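Local coordinates for protein YohF (Salmonella typhimurium, PDB 6WON) that probably works as an oxidoreductase of the short-chain dehydrogenase/reductase family, with acetoin as its likely substrate, at residues 104-109 and 155-160; 64-69 and 117-122. All coordinates share one frame; numbering follows the deposited sequence.

The chain first supplies residues 64-69, in the loop between strand 56-60 and helix 71-80. It then passes through strand 85-88 and enters helix 103-131. That helix gives 104-109 to contact 1 and, further along, 117-122 to contact 2, which closes the first long loop. The chain goes on through strand 135-140 to helix 153-173, where 155-160 closes contact 1. The two loops therefore cross. The contact centres lie about 15 Å apart and share helix 103-131. This helix is tied to helix 153-173 by contact 1 and to the loop after strand 56-60 by contact 2. Both contacts also reach the second subunit.

Contact 1: residues 104-109 and 155-160; sequences TQWRQI and YTAAKH
This is a buried helix-helix packing contact between the N-terminal parts of helices 103-131 and 153-173. Residues 155-160 carry the YxxxK signature of the short-chain dehydrogenase/reductase family, as Tyr155 and Lys159. The two segments run in roughly the same direction, at 33°, with their axes 9.9 Å apart. Small residues of the second helix meet larger ones of the first. Ile109 has CG2 anti to its backbone N, and this turns the methyl to the first turn of the other helix. There Ile109 CG2 lies 3.8 Å from Tyr155 N, so the isoleucine touches the tyrosine at its backbone. Ala158 CB sits 4.5 Å from Ile109 CG2. Trp106 reaches the same turn of that helix, at Ala157. Its CG is anti to the backbone N (chi1 173°), which carries the indole across. Trp106 CH2 touches Ala157 CB at 3.9 Å, and the methyl approaches the ring obliquely. The polar end of the indole looks to the second subunit: NE1 bonds to Asp115 OD1 of that subunit, and the ring stacks on its Phe118. Within residues 155-160, Lys159 CG lies 4.1 Å above the Tyr155 ring plane, offset toward the rim. Tyr155 also touches Ser142; in relatives, the serine, tyrosine and lysine at these positions serve catalysis. Thr156 O accepts both His160 N and His160 ND1, the latter at 2.9 Å from above the carbonyl plane. The segments meet by van der Waals contact alone, apolar side chains against each other and one methyl against a backbone N. This probably helps to place the backbone of Tyr155 by shape, while Trp106 bonds to the second subunit and Lys159 NZ to Thr141 O, just past strand 135-140.

Contact 2: residues 64-69 and 117-122; sequences SQLPEG and AFLCAQ
The loop that follows strand 56-60 in this Rossmann-type fold rests here on the middle of helix 103-131. Its Leu66 and Pro67 meet one helix residue, Leu119, in a small apolar and partly buried contact. Leu119 points at the loop. Its CG is anti to the carbonyl carbon (chi1 -71°), and the branch that does the touching is CD1. This methyl lies against the backbone side of the proline, with Leu119 CD1 3.7 Å from Pro67 CA. Leu119 CD1 is 3.9 Å from Pro67 CB, so it meets the base of the ring. The same methyl reaches Leu66: Leu119 CD1 is 4.0 Å from Leu66 CB and 4.1 Å from Leu66 CD1. The two leucine side chains pass at a slant. One methyl of the helix thus serves two neighbouring residues of the loop. The peptide bond between Leu66 and Pro67 is cis. This sharp bend probably helps to bring both residues round to the same helix side chain. The turn is also braced within the loop, since Gly69 N bonds to Gln65 O at 2.9 Å, across the cis peptide. Just before it, Asp62 OD1 accepts Ser64 N. In many relatives an aspartate near the end of this strand lies by the adenine of the cofactor, and Asp62 may do likewise. Phe103 of the second subunit packs on both Leu66 and Leu119, so the patch is completed across the subunit boundary. Leu66 also touches Asp115 and Thr111, one and two turns back along the helix. All contacts between the two segments are dispersive. They set no exact direction, so the course of the loop probably depends on the cis peptide and its own backbone bonds, with Leu119 supplying an apolar point of rest.

Contact 1: residues 104-109 and 155-160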
ATOM      1  N   THR B 104     -23.077  -5.444  19.724  1.00 28.06           N
ATOM      2  CA  THR B 104     -22.333  -6.129  20.781  1.00 29.57           C
ATOM      3  C   THR B 104     -21.213  -6.978  20.195  1.00 30.36           C
ATOM      4  O   THR B 104     -20.114  -7.052  20.760  1.00 32.49           O
ATOM      5  CB  THR B 104     -23.277  -6.975  21.650  1.00 27.24           C
ATOM      6  OG1 THR B 104     -22.534  -7.615  22.701  1.00 35.39           O
ATOM      7  CG2 THR B 104     -23.988  -8.052  20.837  1.00 24.60           C
ATOM      8  N   GLN B 105     -21.458  -7.590  19.039  1.00 28.41           N
ATOM      9  CA  GLN B 105     -20.439  -8.416  18.417  1.00 28.33           C
ATOM     10  C   GLN B 105     -19.326  -7.562  17.827  1.00 26.49           C
ATOM     11  O   GLN B 105     -18.143  -7.907  17.948  1.00 24.01           O
ATOM     12  CB  GLN B 105     -21.074  -9.289  17.344  1.00 30.07           C
ATOM     13  CG  GLN B 105     -20.077 -10.191  16.661  1.00 34.98           C
ATOM     14  CD  GLN B 105     -20.745 -11.253  15.821  1.00 39.33           C
ATOM     15  OE1 GLN B 105     -21.745 -10.990  15.134  1.00 41.34           O
ATOM     16  NE2 GLN B 105     -20.213 -12.467  15.882  1.00 38.93           N
ATOM     17  N   TRP B 106     -19.690  -6.451  17.178  1.00 28.65           N
ATOM     18  CA  TRP B 106     -18.697  -5.487  16.705  1.00 25.67           C
ATOM     19  C   TRP B 106     -17.771  -5.076  17.844  1.00 24.58           C
ATOM     20  O   TRP B 106     -16.540  -5.107  17.712  1.00 26.42           O
ATOM     21  CB  TRP B 106     -19.419  -4.264  16.109  1.00 23.06           C
ATOM     22  CG  TRP B 106     -18.547  -3.109  15.731  1.00 23.93           C
ATOM     23  CD1 TRP B 106     -18.218  -2.033  16.510  1.00 27.41           C
ATOM     24  CD2 TRP B 106     -17.911  -2.888  14.455  1.00 24.03           C
ATOM     25  NE1 TRP B 106     -17.407  -1.167  15.805  1.00 24.65           N
ATOM     26  CE2 TRP B 106     -17.201  -1.672  14.547  1.00 24.95           C
ATOM     27  CE3 TRP B 106     -17.853  -3.618  13.263  1.00 20.18           C
ATOM     28  CZ2 TRP B 106     -16.450  -1.158  13.481  1.00 24.66           C
ATOM     29  CZ3 TRP B 106     -17.110  -3.106  12.203  1.00 21.69           C
ATOM     30  CH2 TRP B 106     -16.418  -1.889  12.322  1.00 21.76           C
ATOM     31  N   ARG B 107     -18.351  -4.730  18.995  1.00 20.00           N
ATOM     32  CA  ARG B 107     -17.532  -4.275  20.114  1.00 23.57           C
ATOM     33  C   ARG B 107     -16.719  -5.416  20.706  1.00 25.26           C
ATOM     34  O   ARG B 107     -15.575  -5.216  21.126  1.00 24.30           O
ATOM     35  CB  ARG B 107     -18.411  -3.640  21.189  1.00 26.32           C
ATOM     36  CG  ARG B 107     -18.906  -2.249  20.829  1.00 30.10           C
ATOM     37  CD  ARG B 107     -18.030  -1.176  21.443  1.00 35.96           C
ATOM     38  NE  ARG B 107     -16.642  -1.250  20.982  1.00 38.11           N
ATOM     39  CZ  ARG B 107     -15.604  -1.627  21.733  1.00 35.78           C
ATOM     40  NH1 ARG B 107     -15.768  -1.961  23.018  1.00 35.47           N
ATOM     41  NH2 ARG B 107     -14.392  -1.646  21.199  1.00 29.33           N
ATOM     42  N   GLN B 108     -17.302  -6.614  20.770  1.00 29.37           N
ATOM     43  CA  GLN B 108     -16.575  -7.759  21.311  1.00 30.40           C
ATOM     44  C   GLN B 108     -15.329  -8.066  20.477  1.00 26.25           C
ATOM     45  O   GLN B 108     -14.251  -8.315  21.029  1.00 24.95           O
ATOM     46  CB  GLN B 108     -17.505  -8.972  21.379  1.00 35.50           C
ATOM     47  CG  GLN B 108     -16.873 -10.212  21.973  1.00 45.23           C
ATOM     48  CD  GLN B 108     -16.493 -11.239  20.909  1.00 53.19           C
ATOM     49  OE1 GLN B 108     -15.334 -11.647  20.808  1.00 52.62           O
ATOM     50  NE2 GLN B 108     -17.476 -11.656  20.105  1.00 57.97           N
ATOM     51  N   ILE B 109     -15.450  -8.019  19.145  1.00 22.29           N
ATOM     52  CA  ILE B 109     -14.300  -8.298  18.285  1.00 21.15           C
ATOM     53  C   ILE B 109     -13.222  -7.228  18.456  1.00 21.66           C
ATOM     54  O   ILE B 109     -12.027  -7.540  18.558  1.00 22.41           O
ATOM     55  CB  ILE B 109     -14.760  -8.433  16.819  1.00 21.87           C
ATOM     56  CG1 ILE B 109     -15.552  -9.735  16.655  1.00 25.07           C
ATOM     57  CG2 ILE B 109     -13.573  -8.386  15.877  1.00 21.35           C
ATOM     58  CD1 ILE B 109     -16.674  -9.662  15.616  1.00 26.89           C
ATOM     59  N   TYR B 155     -13.583  -8.065  12.127  1.00 22.32           N
ATOM     60  CA  TYR B 155     -12.222  -8.582  12.247  1.00 23.41           C
ATOM     61  C   TYR B 155     -11.263  -7.806  11.350  1.00 23.07           C
ATOM     62  O   TYR B 155     -10.167  -7.422  11.778  1.00 19.97           O
ATOM     63  CB  TYR B 155     -12.245 -10.072  11.918  1.00 25.33           C
ATOM     64  CG  TYR B 155     -10.921 -10.767  11.772  1.00 24.90           C
ATOM     65  CD1 TYR B 155     -10.232 -11.244  12.879  1.00 22.96           C
ATOM     66  CD2 TYR B 155     -10.379 -10.981  10.511  1.00 27.09           C
ATOM     67  CE1 TYR B 155      -9.027 -11.891  12.731  1.00 27.16           C
ATOM     68  CE2 TYR B 155      -9.187 -11.626  10.353  1.00 28.98           C
ATOM     69  CZ  TYR B 155      -8.513 -12.080  11.456  1.00 29.65           C
ATOM     70  OH  TYR B 155      -7.311 -12.720  11.263  1.00 33.87           O
ATOM     71  N   THR B 156     -11.677  -7.525  10.113  1.00 23.21           N
ATOM     72  CA  THR B 156     -10.832  -6.757   9.199  1.00 19.20           C
ATOM     73  C   THR B 156     -10.561  -5.364   9.744  1.00 20.88           C
ATOM     74  O   THR B 156      -9.421  -4.886   9.733  1.00 20.16           O
ATOM     75  CB  THR B 156     -11.504  -6.658   7.835  1.00 24.16           C
ATOM     76  OG1 THR B 156     -11.692  -7.973   7.292  1.00 22.61           O
ATOM     77  CG2 THR B 156     -10.684  -5.775   6.886  1.00 23.83           C
ATOM     78  N   ALA B 157     -11.606  -4.692  10.224  1.00 23.10           N
ATOM     79  CA  ALA B 157     -11.430  -3.335  10.726  1.00 19.84           C
ATOM     80  C   ALA B 157     -10.519  -3.320  11.942  1.00 19.75           C
ATOM     81  O   ALA B 157      -9.684  -2.423  12.090  1.00 23.77           O
ATOM     82  CB  ALA B 157     -12.786  -2.714  11.065  1.00 18.36           C
ATOM     83  N   ALA B 158     -10.664  -4.305  12.822  1.00 20.70           N
ATOM     84  CA  ALA B 158      -9.817  -4.352  14.014  1.00 23.21           C
ATOM     85  C   ALA B 158      -8.362  -4.668  13.663  1.00 23.07           C
ATOM     86  O   ALA B 158      -7.440  -4.128  14.289  1.00 24.22           O
ATOM     87  CB  ALA B 158     -10.368  -5.371  15.008  1.00 19.27           C
ATOM     88  N   LYS B 159      -8.129  -5.544  12.677  1.00 24.21           N
ATOM     89  CA  LYS B 159      -6.754  -5.798  12.240  1.00 22.07           C
ATOM     90  C   LYS B 159      -6.144  -4.557  11.610  1.00 20.20           C
ATOM     91  O   LYS B 159      -4.979  -4.233  11.872  1.00 19.60           O
ATOM     92  CB  LYS B 159      -6.708  -6.973  11.262  1.00 21.03           C
ATOM     93  CG  LYS B 159      -6.946  -8.337  11.918  1.00 20.58           C
ATOM     94  CD  LYS B 159      -5.801  -8.743  12.836  1.00 22.11           C
ATOM     95  CE  LYS B 159      -6.148 -10.019  13.614  1.00 28.26           C
ATOM     96  NZ  LYS B 159      -4.985 -10.463  14.439  1.00 33.24           N
ATOM     97  N   HIS B 160      -6.924  -3.843  10.784  1.00 23.31           N
ATOM     98  CA  HIS B 160      -6.491  -2.550  10.254  1.00 21.32           C
ATOM     99  C   HIS B 160      -6.157  -1.585  11.380  1.00 19.92           C
ATOM    100  O   HIS B 160      -5.137  -0.886  11.333  1.00 22.23           O
ATOM    101  CB  HIS B 160      -7.582  -1.942   9.364  1.00 19.02           C
ATOM    102  CG  HIS B 160      -7.555  -2.426   7.946  1.00 19.75           C
ATOM    103  ND1 HIS B 160      -7.838  -3.733   7.600  1.00 19.11           N
ATOM    104  CD2 HIS B 160      -7.293  -1.777   6.785  1.00 17.52           C
ATOM    105  CE1 HIS B 160      -7.748  -3.865   6.287  1.00 20.08           C
ATOM    106  NE2 HIS B 160      -7.419  -2.694   5.771  1.00 19.10           N
TER

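Contact 2: residues 64-69 and 117-122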
ATOM      1  N   SER B  64     -11.643 -10.168  27.926  1.00 59.82           N
ATOM      2  CA  SER B  64     -13.036  -9.912  27.602  1.00 61.67           C
ATOM      3  C   SER B  64     -13.610  -8.759  28.416  1.00 62.31           C
ATOM      4  O   SER B  64     -14.558  -8.101  27.967  1.00 61.09           O
ATOM      5  CB  SER B  64     -13.859 -11.190  27.804  1.00 63.76           C
ATOM      6  OG  SER B  64     -14.387 -11.281  29.121  1.00 64.17           O
ATOM      7  N   GLN B  65     -13.056  -8.490  29.602  1.00 60.47           N
ATOM      8  CA  GLN B  65     -13.504  -7.377  30.438  1.00 60.02           C
ATOM      9  C   GLN B  65     -12.324  -6.436  30.664  1.00 54.75           C
ATOM     10  O   GLN B  65     -11.401  -6.749  31.422  1.00 53.49           O
ATOM     11  CB  GLN B  65     -14.086  -7.878  31.754  1.00 61.67           C
ATOM     12  CG  GLN B  65     -15.229  -8.851  31.557  1.00 66.95           C
ATOM     13  CD  GLN B  65     -16.376  -8.593  32.505  1.00 74.11           C
ATOM     14  OE1 GLN B  65     -17.095  -7.601  32.362  1.00 77.31           O
ATOM     15  NE2 GLN B  65     -16.556  -9.478  33.489  1.00 75.71           N
ATOM     16  N   LEU B  66     -12.358  -5.288  29.995  1.00 49.14           N
ATOM     17  CA  LEU B  66     -11.279  -4.319  30.010  1.00 43.22           C
ATOM     18  C   LEU B  66     -11.723  -3.047  30.727  1.00 45.58           C
ATOM     19  O   LEU B  66     -12.920  -2.744  30.774  1.00 43.39           O
ATOM     20  CB  LEU B  66     -10.845  -3.989  28.578  1.00 36.08           C
ATOM     21  CG  LEU B  66     -10.391  -5.168  27.713  1.00 36.08           C
ATOM     22  CD1 LEU B  66      -9.960  -4.684  26.326  1.00 37.15           C
ATOM     23  CD2 LEU B  66      -9.261  -5.950  28.377  1.00 33.62           C
ATOM     24  N   PRO B  67     -10.786  -2.271  31.305  1.00 41.28           N
ATOM     25  CA  PRO B  67      -9.330  -2.455  31.255  1.00 39.67           C
ATOM     26  C   PRO B  67      -8.776  -3.473  32.262  1.00 37.21           C
ATOM     27  O   PRO B  67      -7.597  -3.807  32.178  1.00 37.33           O
ATOM     28  CB  PRO B  67      -8.810  -1.057  31.579  1.00 39.66           C
ATOM     29  CG  PRO B  67      -9.822  -0.530  32.552  1.00 37.61           C
ATOM     30  CD  PRO B  67     -11.153  -1.090  32.111  1.00 44.49           C
ATOM     31  N   GLU B  68      -9.616  -3.976  33.170  1.00 38.43           N
ATOM     32  CA  GLU B  68      -9.105  -4.721  34.322  1.00 40.99           C
ATOM     33  C   GLU B  68      -8.399  -6.008  33.909  1.00 34.90           C
ATOM     34  O   GLU B  68      -7.368  -6.363  34.484  1.00 34.33           O
ATOM     35  CB  GLU B  68     -10.238  -5.031  35.296  1.00 44.69           C
ATOM     36  CG  GLU B  68     -10.714  -3.827  36.072  1.00 52.85           C
ATOM     37  CD  GLU B  68     -11.656  -2.943  35.266  1.00 58.71           C
ATOM     38  OE1 GLU B  68     -12.088  -3.368  34.160  1.00 58.34           O
ATOM     39  OE2 GLU B  68     -11.967  -1.827  35.750  1.00 61.66           O
ATOM     40  N   GLY B  69      -8.932  -6.717  32.910  1.00 35.44           N
ATOM     41  CA  GLY B  69      -8.360  -8.002  32.531  1.00 31.72           C
ATOM     42  C   GLY B  69      -6.909  -7.916  32.107  1.00 33.76           C
ATOM     43  O   GLY B  69      -6.161  -8.891  32.226  1.00 31.75           O
ATOM     44  N   ALA B 117      -4.675  -5.574  22.874  1.00 26.72           N
ATOM     45  CA  ALA B 117      -3.304  -5.329  22.439  1.00 25.89           C
ATOM     46  C   ALA B 117      -2.855  -3.920  22.794  1.00 24.71           C
ATOM     47  O   ALA B 117      -1.697  -3.707  23.168  1.00 25.34           O
ATOM     48  CB  ALA B 117      -3.179  -5.557  20.928  1.00 25.85           C
ATOM     49  N   PHE B 118      -3.758  -2.941  22.676  1.00 24.82           N
ATOM     50  CA  PHE B 118      -3.429  -1.578  23.076  1.00 22.93           C
ATOM     51  C   PHE B 118      -3.047  -1.511  24.558  1.00 24.32           C
ATOM     52  O   PHE B 118      -2.039  -0.889  24.926  1.00 22.01           O
ATOM     53  CB  PHE B 118      -4.611  -0.652  22.783  1.00 20.24           C
ATOM     54  CG  PHE B 118      -4.583   0.629  23.561  1.00 20.02           C
ATOM     55  CD1 PHE B 118      -3.598   1.578  23.329  1.00 22.39           C
ATOM     56  CD2 PHE B 118      -5.541   0.888  24.527  1.00 22.17           C
ATOM     57  CE1 PHE B 118      -3.570   2.772  24.061  1.00 21.89           C
ATOM     58  CE2 PHE B 118      -5.515   2.070  25.255  1.00 24.04           C
ATOM     59  CZ  PHE B 118      -4.523   3.013  25.018  1.00 22.19           C
ATOM     60  N   LEU B 119      -3.839  -2.158  25.424  1.00 21.49           N
ATOM     61  CA  LEU B 119      -3.602  -2.076  26.866  1.00 21.03           C
ATOM     62  C   LEU B 119      -2.362  -2.860  27.281  1.00 25.19           C
ATOM     63  O   LEU B 119      -1.570  -2.396  28.110  1.00 28.11           O
ATOM     64  CB  LEU B 119      -4.828  -2.591  27.619  1.00 24.29           C
ATOM     65  CG  LEU B 119      -6.037  -1.659  27.538  1.00 25.77           C
ATOM     66  CD1 LEU B 119      -7.224  -2.257  28.260  1.00 25.63           C
ATOM     67  CD2 LEU B 119      -5.683  -0.264  28.090  1.00 26.80           C
ATOM     68  N   CYS B 120      -2.198  -4.072  26.753  1.00 23.99           N
ATOM     69  CA  CYS B 120      -0.989  -4.841  27.022  1.00 26.18           C
ATOM     70  C   CYS B 120       0.248  -4.084  26.553  1.00 25.79           C
ATOM     71  O   CYS B 120       1.258  -4.025  27.264  1.00 24.85           O
ATOM     72  CB  CYS B 120      -1.087  -6.211  26.341  1.00 25.51           C
ATOM     73  SG  CYS B 120      -2.438  -7.281  26.988  1.00 29.51           S
ATOM     74  N   ALA B 121       0.170  -3.468  25.371  1.00 23.09           N
ATOM     75  CA  ALA B 121       1.303  -2.712  24.850  1.00 23.61           C
ATOM     76  C   ALA B 121       1.686  -1.554  25.772  1.00 24.28           C
ATOM     77  O   ALA B 121       2.878  -1.316  26.015  1.00 23.88           O
ATOM     78  CB  ALA B 121       0.982  -2.199  23.447  1.00 21.25           C
ATOM     79  N   GLN B 122       0.695  -0.826  26.295  1.00 23.92           N
ATOM     80  CA  GLN B 122       0.976   0.278  27.212  1.00 26.56           C
ATOM     81  C   GLN B 122       1.751  -0.214  28.422  1.00 29.06           C
ATOM     82  O   GLN B 122       2.774   0.366  28.813  1.00 28.59           O
ATOM     83  CB  GLN B 122      -0.330   0.922  27.683  1.00 26.57           C
ATOM     84  CG  GLN B 122      -0.944   1.949  26.772  1.00 28.22           C
ATOM     85  CD  GLN B 122      -2.149   2.617  27.426  1.00 29.61           C
ATOM     86  OE1 GLN B 122      -3.036   1.938  27.951  1.00 28.50           O
ATOM     87  NE2 GLN B 122      -2.176   3.948  27.415  1.00 25.78           N
TER